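Local structure of japanin (Rhipicephalus appendiculatus, 4BOE) at residues R32-N35 and V41-S44; Q64-P69 and L73-A78; N99-L104 and E128-T133. The protein binds cholesterol in a lipocalin pocket and, secreted in tick saliva, blocks the differentiation of host dendritic cells and dampens their inflammatory responses. All blocks are in the same frame, centred on the assembly; numbering follows the deposited sequence.

Interaction 1 (R32-N35 and V41-S44); sequences RYLN and VTRS. With NAG (2-acetamido-2-deoxy-beta-D-glucopyranose), chain K.
Thr42 O accepts two backbone bonds from the facing strand, from Leu34 N at 2.8 Å and Asn35 N at 3.2 Å. Thr42 N answers with a nearly straight bond (168°) to Asn35 O at 2.7 Å. Toward the other end Ser44 N gives to Arg32 O at 2.8 Å, while the bonds Arg32 N sends back to Ser44 O and OG are weak. A water joins Arg32 NH1 to Ser44 OG.

Among the side chains, Val41 CG1 meets the Tyr33 ring at CD2 and CE2, both 3.6 Å away, the two groups crossing at about a right angle. With Tyr33 CG anti to its N (chi1 173°), the ring leans forward along its own strand, toward Asn35, whose N sits above one face, offset toward the rim.

The Arg43 guanidinium lies with one face against Tyr33 CA, its chain bent at chi3 (68°). Thr31 OG1 and the carbonyl oxygens of Ala6, Asn8 and Gln10 hold it, and the residue also touches cholesterol. Asn35 ND2 is bonded to NAG C1 (1.4 Å). Two residues facing one, Leu34 and Asn35 opposite Thr42, make a classic beta bulge in an antiparallel hairpin of the lipocalin barrel.

Interaction 2 (Q64-P69 and L73-A78); sequences QVKWEP and LLRVKA
Val65 and Val76 lie side by side and point the same way, with Val65 CG1 3.9 Å from Val76 CG2; in each valine the touching methyl stands beside the residue's own backbone N. Next along, Leu74 holds CG anti to its N (chi1 -178°), which brings CD1 back across the strand gap to Val65 CB at 4.1 Å and Trp67 CB at 4.2 Å. Leu74 also approaches cholesterol to about 4 Å (nearest atoms), consistent with this valine and leucine face being turned to the inside of the barrel.

The two strands form a regular antiparallel hairpin of the lipocalin fold: Gln64 with Lys77 and Lys66 with Arg75 are hydrogen-bonded pairs, each with two backbone bonds.

On the opposite face Lys66 and Arg75 run alongside each other, CB to CB 3.9 Å. Lys66 bends at chi3 (69°), laying CE beside Arg75 CG. Lys66 NZ and Arg75 NH1, like charges, stay 4.8 Å apart, and Arg75 NE is salt-bridged to Asp91, which probably eases the crowding of charge. Lys77 folds at chi3 to set CE 3.6 Å from Gln64 NE2 and makes a cation-pi contact with Trp40. Trp67 presents its ring edge, CD1, to Leu73 O at 3.5 Å, in plane, while its NE1 bonds Ser71 O; a water links the same Leu73 O to Glu68 N.

Interaction 3 (N99-L104 and E128-T133); sequences NDFLLL and ETINRT. With NAG (2-acetamido-2-deoxy-beta-D-glucopyranose), chain B.
The Phe101 ring takes Ile130 over one face: CG1 stands 3.7 Å from the ring centroid and 18° off the normal, the geometry of a CH-pi contact, displaced toward the CD2–CE2 side. Ile130 CD1 presses on Phe101 CD2 at 3.2 Å, a tight approach, while CG2 reaches the other flank of the ring, 4.0 Å from Phe101 CD1. Thr96 and Val118, on the two neighbouring strands, also touch the aromatic side chain.

This is the lipocalin pattern of a helix, here 128-137, packed against the outside of the barrel. The evidence is the alternation along strand 101-106: Phe101 and Leu103 point to the helix, whereas Leu102 points away from it and touches Ala6 and Ile94.

Phe101 and Ile130 approach from opposite directions. The phenylalanine's chi1 of 88° places CG between its own N and carbonyl carbon, and chi2 of 86° then turns a ring face to Ile130. Ile130 is buried and also packs on Leu116 and Tyr122, so a single isoleucine touches two strands and a loop. With an alanine in place of Phe101, the flat surface beneath Ile130 CG1 and CD1 would be lost, which would probably open a gap between helix and strand and leave those carbons less firmly held.

A second apolar touch lies one turn along the helix, where Thr133 CG2 meets Leu103 CD2 at 3.8 Å. Asn131 takes no part in this packing; its ND2 is bonded to NAG C1 (1.4 Å), and a fucose touches the next residue, Arg132.

The Thr133 hydroxyl is spent inside the helix: OG1 gives to Thr129 O at 2.9 Å, and that oxygen also accepts from Thr133 N at 3.1 Å, the two donors arriving from opposite faces of the carbonyl plane.

All three contacts draw on one curled antiparallel sheet, and they follow in series along the chain, each closing before the next opens. Interactions 1 and 2 are successive hairpins with centres 12 Å apart; their inner strands, 40-49 and 59-66, are neighbours, joined by a probable hydrogen bond from Val65 N to Val41 O (2.8 Å). Interaction 3 adds the helix 128-137 against strand 101-106, its centre about 22 Å from that of interaction 1 and 19 Å from that of interaction 2. Leu74 CD2 nevertheless meets Leu104 CD1 at 4.1 Å. Hairpins thus build the wall around cholesterol, with Arg43 and Leu74 close to it, while the helix packs outside.

Interaction 1 (R32-N35 and V41-S44)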
loop_
_atom_site.group_PDB
_atom_site.type_symbol
_atom_site.label_atom_id
_atom_site.label_comp_id
_atom_site.label_asym_id
_atom_site.label_seq_id
_atom_site.Cartn_x
_atom_site.Cartn_y
_atom_site.Cartn_z
ATOM N N ARG A 32 -5.703 -3.962 -5.671
ATOM C CA ARG A 32 -6.308 -3.807 -6.990
ATOM C C ARG A 32 -7.542 -2.942 -6.879
ATOM O O ARG A 32 -8.288 -3.021 -5.905
ATOM C CB ARG A 32 -6.699 -5.147 -7.639
ATOM C CG ARG A 32 -5.631 -6.201 -7.676
ATOM C CD ARG A 32 -6.017 -7.248 -8.677
ATOM N NE ARG A 32 -5.078 -8.368 -8.699
ATOM C CZ ARG A 32 -5.204 -9.500 -8.015
ATOM N NH1 ARG A 32 -6.250 -9.695 -7.214
ATOM N NH2 ARG A 32 -4.283 -10.448 -8.120
ATOM N N TYR A 33 -7.798 -2.178 -7.929
ATOM C CA TYR A 33 -8.970 -1.341 -8.057
ATOM C C TYR A 33 -10.146 -2.262 -8.373
ATOM O O TYR A 33 -10.022 -3.127 -9.251
ATOM C CB TYR A 33 -8.759 -0.360 -9.236
ATOM C CG TYR A 33 -9.978 0.462 -9.602
ATOM C CD1 TYR A 33 -10.964 -0.047 -10.438
ATOM C CD2 TYR A 33 -10.134 1.757 -9.125
ATOM C CE1 TYR A 33 -12.093 0.704 -10.763
ATOM C CE2 TYR A 33 -11.252 2.513 -9.445
ATOM C CZ TYR A 33 -12.201 2.003 -10.318
ATOM O OH TYR A 33 -13.288 2.766 -10.654
ATOM N N LEU A 34 -11.282 -2.052 -7.720
ATOM C CA LEU A 34 -12.488 -2.865 -8.007
ATOM C C LEU A 34 -13.564 -2.009 -8.645
ATOM O O LEU A 34 -14.022 -2.311 -9.728
ATOM C CB LEU A 34 -13.037 -3.548 -6.752
ATOM C CG LEU A 34 -12.044 -4.442 -6.027
ATOM C CD1 LEU A 34 -12.693 -5.063 -4.823
ATOM C CD2 LEU A 34 -11.468 -5.525 -6.937
ATOM N N ASN A 35 -13.942 -0.924 -8.013
ATOM C CA ASN A 35 -14.972 -0.071 -8.603
ATOM C C ASN A 35 -15.003 1.253 -7.914
ATOM O O ASN A 35 -14.208 1.504 -7.008
ATOM C CB ASN A 35 -16.373 -0.778 -8.548
ATOM C CG ASN A 35 -16.942 -1.077 -7.186
ATOM O OD1 ASN A 35 -17.058 -0.180 -6.336
ATOM N ND2 ASN A 35 -17.360 -2.348 -6.995
ATOM N N VAL A 41 -13.685 4.919 -3.809
ATOM C CA VAL A 41 -13.137 3.877 -4.675
ATOM C C VAL A 41 -13.033 2.615 -3.831
ATOM O O VAL A 41 -12.515 2.668 -2.722
ATOM C CB VAL A 41 -11.772 4.307 -5.274
ATOM C CG1 VAL A 41 -11.052 3.132 -5.932
ATOM C CG2 VAL A 41 -11.984 5.428 -6.292
ATOM N N THR A 42 -13.444 1.475 -4.380
ATOM C CA THR A 42 -13.323 0.210 -3.668
ATOM C C THR A 42 -12.128 -0.478 -4.245
ATOM O O THR A 42 -11.988 -0.578 -5.463
ATOM C CB THR A 42 -14.605 -0.660 -3.739
ATOM O OG1 THR A 42 -15.692 0.116 -3.286
ATOM C CG2 THR A 42 -14.539 -1.889 -2.839
ATOM N N ARG A 43 -11.251 -0.938 -3.363
ATOM C CA ARG A 43 -10.078 -1.678 -3.769
ATOM C C ARG A 43 -10.010 -2.968 -2.929
ATOM O O ARG A 43 -10.557 -3.043 -1.829
ATOM C CB ARG A 43 -8.790 -0.876 -3.517
ATOM C CG ARG A 43 -8.748 0.579 -4.008
ATOM C CD ARG A 43 -7.321 1.149 -3.786
ATOM N NE ARG A 43 -6.387 0.468 -4.673
ATOM C CZ ARG A 43 -6.088 0.808 -5.918
ATOM N NH1 ARG A 43 -6.552 1.938 -6.436
ATOM N NH2 ARG A 43 -5.266 0.051 -6.639
ATOM N N SER A 44 -9.297 -3.939 -3.428
ATOM C CA SER A 44 -9.005 -5.151 -2.671
ATOM C C SER A 44 -7.621 -5.029 -2.038
ATOM O O SER A 44 -6.798 -4.260 -2.513
ATOM C CB SER A 44 -9.020 -6.373 -3.583
ATOM O OG SER A 44 -7.981 -6.286 -4.542
HETATM C C1 NAG K . -18.018 -2.795 -5.802
HETATM C C2 NAG K . -19.379 -3.398 -6.148
HETATM C C3 NAG K . -20.086 -3.738 -4.837
HETATM C C4 NAG K . -19.260 -4.764 -4.069
HETATM C C5 NAG K . -17.819 -4.274 -3.904
HETATM C C6 NAG K . -16.892 -5.332 -3.342
HETATM C C7 NAG K . -20.465 -1.258 -6.812
HETATM C C8 NAG K . -20.916 -0.500 -8.025
HETATM N N2 NAG K . -20.215 -2.565 -7.005
HETATM O O3 NAG K . -21.378 -4.271 -5.107
HETATM O O4 NAG K . -19.830 -5.005 -2.787
HETATM O O5 NAG K . -17.277 -3.855 -5.175
HETATM O O6 NAG K . -17.011 -6.577 -4.020
HETATM O O7 NAG K . -20.330 -0.714 -5.717
HETATM O O HOH W 1 -8.597 -8.390 -6.465
#

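Interaction 2 (Q64-P69 and L73-A78)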
loop_
_atom_site.group_PDB
_atom_site.type_symbol
_atom_site.label_atom_id
_atom_site.label_comp_id
_atom_site.label_asym_id
_atom_site.label_seq_id
_atom_site.Cartn_x
_atom_site.Cartn_y
_atom_site.Cartn_z
ATOM N N GLN A 64 -12.362 0.768 1.126
ATOM C CA GLN A 64 -12.713 1.876 0.274
ATOM C C GLN A 64 -11.814 3.081 0.621
ATOM O O GLN A 64 -11.404 3.232 1.764
ATOM C CB GLN A 64 -14.185 2.250 0.456
ATOM C CG GLN A 64 -15.130 1.161 0.019
ATOM C CD GLN A 64 -16.532 1.687 0.058
ATOM O OE1 GLN A 64 -17.105 2.091 -0.950
ATOM N NE2 GLN A 64 -17.032 1.860 1.242
ATOM N N VAL A 65 -11.527 3.916 -0.378
ATOM C CA VAL A 65 -10.719 5.121 -0.213
ATOM C C VAL A 65 -11.367 6.329 -0.866
ATOM O O VAL A 65 -11.981 6.237 -1.928
ATOM C CB VAL A 65 -9.233 4.949 -0.684
ATOM C CG1 VAL A 65 -8.551 3.849 0.099
ATOM C CG2 VAL A 65 -9.143 4.633 -2.161
ATOM N N LYS A 66 -11.154 7.468 -0.254
ATOM C CA LYS A 66 -11.629 8.753 -0.734
ATOM C C LYS A 66 -10.471 9.745 -0.705
ATOM O O LYS A 66 -9.804 9.860 0.314
ATOM C CB LYS A 66 -12.764 9.287 0.170
ATOM C CG LYS A 66 -13.495 10.500 -0.377
ATOM C CD LYS A 66 -14.506 11.086 0.577
ATOM C CE LYS A 66 -13.879 11.754 1.779
ATOM N NZ LYS A 66 -14.839 12.639 2.497
ATOM N N TRP A 67 -10.288 10.511 -1.791
ATOM C CA TRP A 67 -9.320 11.608 -1.827
ATOM C C TRP A 67 -9.931 12.858 -2.468
ATOM O O TRP A 67 -10.235 12.849 -3.651
ATOM C CB TRP A 67 -8.048 11.218 -2.554
ATOM C CG TRP A 67 -7.028 12.316 -2.598
ATOM C CD1 TRP A 67 -6.399 12.904 -1.534
ATOM C CD2 TRP A 67 -6.525 12.965 -3.775
ATOM N NE1 TRP A 67 -5.513 13.860 -1.981
ATOM C CE2 TRP A 67 -5.549 13.897 -3.352
ATOM C CE3 TRP A 67 -6.895 12.943 -5.132
ATOM C CZ2 TRP A 67 -4.873 14.712 -4.246
ATOM C CZ3 TRP A 67 -6.247 13.792 -6.013
ATOM C CH2 TRP A 67 -5.241 14.654 -5.567
ATOM N N GLU A 68 -10.123 13.911 -1.673
ATOM C CA GLU A 68 -10.579 15.223 -2.175
ATOM C C GLU A 68 -9.342 15.883 -2.857
ATOM O O GLU A 68 -8.250 15.790 -2.298
ATOM C CB GLU A 68 -11.039 16.136 -1.028
ATOM C CG GLU A 68 -12.221 15.623 -0.225
ATOM C CD GLU A 68 -13.570 16.065 -0.761
ATOM O OE1 GLU A 68 -13.773 15.996 -1.996
ATOM O OE2 GLU A 68 -14.410 16.510 0.054
ATOM N N PRO A 69 -9.501 16.542 -4.020
ATOM C CA PRO A 69 -8.345 17.171 -4.700
ATOM C C PRO A 69 -7.520 18.102 -3.826
ATOM O O PRO A 69 -8.052 18.896 -3.026
ATOM C CB PRO A 69 -8.975 17.882 -5.888
ATOM C CG PRO A 69 -10.188 17.050 -6.207
ATOM C CD PRO A 69 -10.710 16.588 -4.873
ATOM N N LEU A 73 -4.794 14.364 3.168
ATOM C CA LEU A 73 -5.294 13.141 3.762
ATOM C C LEU A 73 -5.931 12.202 2.772
ATOM O O LEU A 73 -6.731 12.612 1.935
ATOM C CB LEU A 73 -6.342 13.482 4.809
ATOM C CG LEU A 73 -5.903 14.386 5.936
ATOM C CD1 LEU A 73 -6.995 14.489 6.963
ATOM C CD2 LEU A 73 -4.631 13.896 6.586
ATOM N N LEU A 74 -5.633 10.924 2.926
ATOM C CA LEU A 74 -6.321 9.844 2.232
ATOM C C LEU A 74 -7.304 9.260 3.271
ATOM O O LEU A 74 -6.880 8.849 4.349
ATOM C CB LEU A 74 -5.342 8.756 1.785
ATOM C CG LEU A 74 -5.913 7.593 1.006
ATOM C CD1 LEU A 74 -6.527 8.071 -0.308
ATOM C CD2 LEU A 74 -4.860 6.587 0.739
ATOM N N ARG A 75 -8.587 9.198 2.940
ATOM C CA ARG A 75 -9.610 8.620 3.843
ATOM C C ARG A 75 -9.740 7.124 3.513
ATOM O O ARG A 75 -9.842 6.786 2.354
ATOM C CB ARG A 75 -10.971 9.330 3.677
ATOM C CG ARG A 75 -11.211 10.478 4.647
ATOM C CD ARG A 75 -10.269 11.649 4.481
ATOM N NE ARG A 75 -10.208 12.453 5.710
ATOM C CZ ARG A 75 -10.550 13.736 5.843
ATOM N NH1 ARG A 75 -10.998 14.432 4.797
ATOM N NH2 ARG A 75 -10.441 14.338 7.021
ATOM N N VAL A 76 -9.727 6.252 4.519
ATOM C CA VAL A 76 -9.796 4.797 4.304
ATOM C C VAL A 76 -10.947 4.222 5.127
ATOM O O VAL A 76 -11.002 4.498 6.306
ATOM C CB VAL A 76 -8.431 4.105 4.636
ATOM C CG1 VAL A 76 -8.527 2.575 4.553
ATOM C CG2 VAL A 76 -7.310 4.633 3.737
ATOM N N LYS A 77 -11.893 3.488 4.495
ATOM C CA LYS A 77 -12.970 2.764 5.196
ATOM C C LYS A 77 -12.682 1.292 4.913
ATOM O O LYS A 77 -13.027 0.757 3.866
ATOM C CB LYS A 77 -14.388 3.157 4.725
ATOM C CG LYS A 77 -14.820 4.519 5.209
ATOM C CD LYS A 77 -16.321 4.838 5.002
ATOM C CE LYS A 77 -16.878 4.503 3.648
ATOM N NZ LYS A 77 -18.273 5.003 3.471
ATOM N N ALA A 78 -11.908 0.702 5.777
ATOM C CA ALA A 78 -11.487 -0.674 5.635
ATOM C C ALA A 78 -12.498 -1.631 6.251
ATOM O O ALA A 78 -13.163 -1.302 7.237
ATOM C CB ALA A 78 -10.120 -0.883 6.274
HETATM O O HOH W 2 -9.360 13.552 1.252
#

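Interaction 3 (N99-L104 and E128-T133)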
loop_
_atom_site.group_PDB
_atom_site.type_symbol
_atom_site.label_atom_id
_atom_site.label_comp_id
_atom_site.label_asym_id
_atom_site.label_seq_id
_atom_site.Cartn_x
_atom_site.Cartn_y
_atom_site.Cartn_z
ATOM N N ASN A 99 2.420 9.572 -10.761
ATOM C CA ASN A 99 1.576 8.632 -11.495
ATOM C C ASN A 99 1.775 7.191 -11.053
ATOM O O ASN A 99 0.824 6.424 -11.088
ATOM C CB ASN A 99 1.876 8.718 -13.010
ATOM C CG ASN A 99 1.496 10.048 -13.598
ATOM O OD1 ASN A 99 0.376 10.524 -13.395
ATOM N ND2 ASN A 99 2.411 10.669 -14.338
ATOM N N ASP A 100 3.010 6.823 -10.638
ATOM C CA ASP A 100 3.309 5.451 -10.346
ATOM C C ASP A 100 3.841 5.191 -8.945
ATOM O O ASP A 100 4.282 4.077 -8.684
ATOM C CB ASP A 100 4.251 4.931 -11.450
ATOM C CG ASP A 100 3.546 4.877 -12.822
ATOM O OD1 ASP A 100 2.801 3.901 -13.080
ATOM O OD2 ASP A 100 3.651 5.845 -13.577
ATOM N N PHE A 101 3.699 6.129 -8.011
ATOM C CA PHE A 101 4.068 5.856 -6.621
ATOM C C PHE A 101 3.273 6.708 -5.641
ATOM O O PHE A 101 2.751 7.757 -5.985
ATOM C CB PHE A 101 5.585 5.934 -6.357
ATOM C CG PHE A 101 6.074 7.314 -6.014
ATOM C CD1 PHE A 101 6.036 7.773 -4.710
ATOM C CD2 PHE A 101 6.498 8.187 -7.009
ATOM C CE1 PHE A 101 6.367 9.083 -4.410
ATOM C CE2 PHE A 101 6.856 9.495 -6.697
ATOM C CZ PHE A 101 6.779 9.936 -5.404
ATOM N N LEU A 102 3.143 6.187 -4.424
ATOM C CA LEU A 102 2.458 6.842 -3.344
ATOM C C LEU A 102 3.192 6.568 -2.035
ATOM O O LEU A 102 3.536 5.417 -1.744
ATOM C CB LEU A 102 1.018 6.300 -3.307
ATOM C CG LEU A 102 0.128 6.805 -2.205
ATOM C CD1 LEU A 102 -0.095 8.339 -2.319
ATOM C CD2 LEU A 102 -1.177 6.050 -2.202
ATOM N N LEU A 103 3.424 7.618 -1.249
ATOM C CA LEU A 103 4.088 7.480 0.048
ATOM C C LEU A 103 3.131 8.008 1.123
ATOM O O LEU A 103 2.801 9.192 1.114
ATOM C CB LEU A 103 5.422 8.254 0.052
ATOM C CG LEU A 103 6.249 8.193 1.323
ATOM C CD1 LEU A 103 6.657 6.768 1.651
ATOM C CD2 LEU A 103 7.497 9.059 1.174
ATOM N N LEU A 104 2.677 7.113 2.018
ATOM C CA LEU A 104 1.732 7.397 3.089
ATOM C C LEU A 104 2.363 7.335 4.456
ATOM O O LEU A 104 3.256 6.535 4.663
ATOM C CB LEU A 104 0.588 6.362 3.065
ATOM C CG LEU A 104 -0.244 6.261 1.833
ATOM C CD1 LEU A 104 -1.297 5.124 2.004
ATOM C CD2 LEU A 104 -0.900 7.599 1.509
ATOM N N GLU A 128 15.818 6.074 -7.901
ATOM C CA GLU A 128 16.683 6.591 -6.821
ATOM C C GLU A 128 16.044 7.724 -6.022
ATOM O O GLU A 128 16.221 7.795 -4.807
ATOM C CB GLU A 128 18.044 7.096 -7.358
ATOM C CG GLU A 128 19.082 6.002 -7.552
ATOM C CD GLU A 128 20.437 6.476 -8.053
ATOM O OE1 GLU A 128 20.623 7.707 -8.218
ATOM O OE2 GLU A 128 21.318 5.612 -8.279
ATOM N N THR A 129 15.320 8.602 -6.701
ATOM C CA THR A 129 14.674 9.740 -6.052
ATOM C C THR A 129 13.581 9.322 -5.046
ATOM O O THR A 129 13.460 9.938 -4.004
ATOM C CB THR A 129 14.059 10.645 -7.107
ATOM O OG1 THR A 129 13.214 9.830 -7.938
ATOM C CG2 THR A 129 15.108 11.360 -7.947
ATOM N N ILE A 130 12.770 8.308 -5.392
ATOM C CA ILE A 130 11.687 7.804 -4.533
ATOM C C ILE A 130 12.308 7.072 -3.391
ATOM O O ILE A 130 11.857 7.199 -2.266
ATOM C CB ILE A 130 10.724 6.877 -5.332
ATOM C CG1 ILE A 130 9.984 7.709 -6.346
ATOM C CG2 ILE A 130 9.709 6.146 -4.416
ATOM C CD1 ILE A 130 9.405 6.920 -7.453
ATOM N N ASN A 131 13.324 6.283 -3.689
ATOM C CA ASN A 131 14.052 5.508 -2.682
ATOM C C ASN A 131 14.692 6.442 -1.651
ATOM O O ASN A 131 14.588 6.208 -0.451
ATOM C CB ASN A 131 15.133 4.635 -3.376
ATOM C CG ASN A 131 15.802 3.731 -2.410
ATOM O OD1 ASN A 131 15.123 2.980 -1.704
ATOM N ND2 ASN A 131 17.120 3.819 -2.297
ATOM N N ARG A 132 15.320 7.520 -2.130
ATOM C CA ARG A 132 15.912 8.533 -1.269
ATOM C C ARG A 132 14.841 9.194 -0.377
ATOM O O ARG A 132 15.019 9.259 0.838
ATOM C CB ARG A 132 16.700 9.569 -2.115
ATOM C CG ARG A 132 17.291 10.689 -1.277
ATOM C CD ARG A 132 18.171 11.581 -2.110
ATOM N NE ARG A 132 18.736 12.661 -1.312
ATOM C CZ ARG A 132 19.719 12.534 -0.417
ATOM N NH1 ARG A 132 20.281 11.351 -0.191
ATOM N NH2 ARG A 132 20.147 13.590 0.255
ATOM N N THR A 133 13.706 9.577 -0.936
ATOM C CA THR A 133 12.602 10.144 -0.143
ATOM C C THR A 133 12.102 9.188 0.907
ATOM O O THR A 133 11.855 9.582 2.044
ATOM C CB THR A 133 11.437 10.539 -1.069
ATOM O OG1 THR A 133 11.931 11.440 -2.043
ATOM C CG2 THR A 133 10.289 11.187 -0.331
HETATM C C1 NAG B . 17.872 2.989 -1.403
HETATM C C2 NAG B . 18.957 2.200 -2.137
HETATM C C3 NAG B . 19.694 1.347 -1.105
HETATM C C4 NAG B . 20.248 2.234 0.005
HETATM C C5 NAG B . 19.108 3.027 0.637
HETATM C C6 NAG B . 19.552 3.992 1.706
HETATM C C7 NAG B . 18.221 1.756 -4.461
HETATM C C8 NAG B . 17.345 0.883 -5.309
HETATM N N2 NAG B . 18.374 1.363 -3.176
HETATM O O3 NAG B . 20.739 0.646 -1.765
HETATM O O4 NAG B . 20.890 1.447 1.007
HETATM O O5 NAG B . 18.433 3.796 -0.372
HETATM O O6 NAG B . 20.720 4.710 1.316
HETATM O O7 NAG B . 18.723 2.791 -4.900
#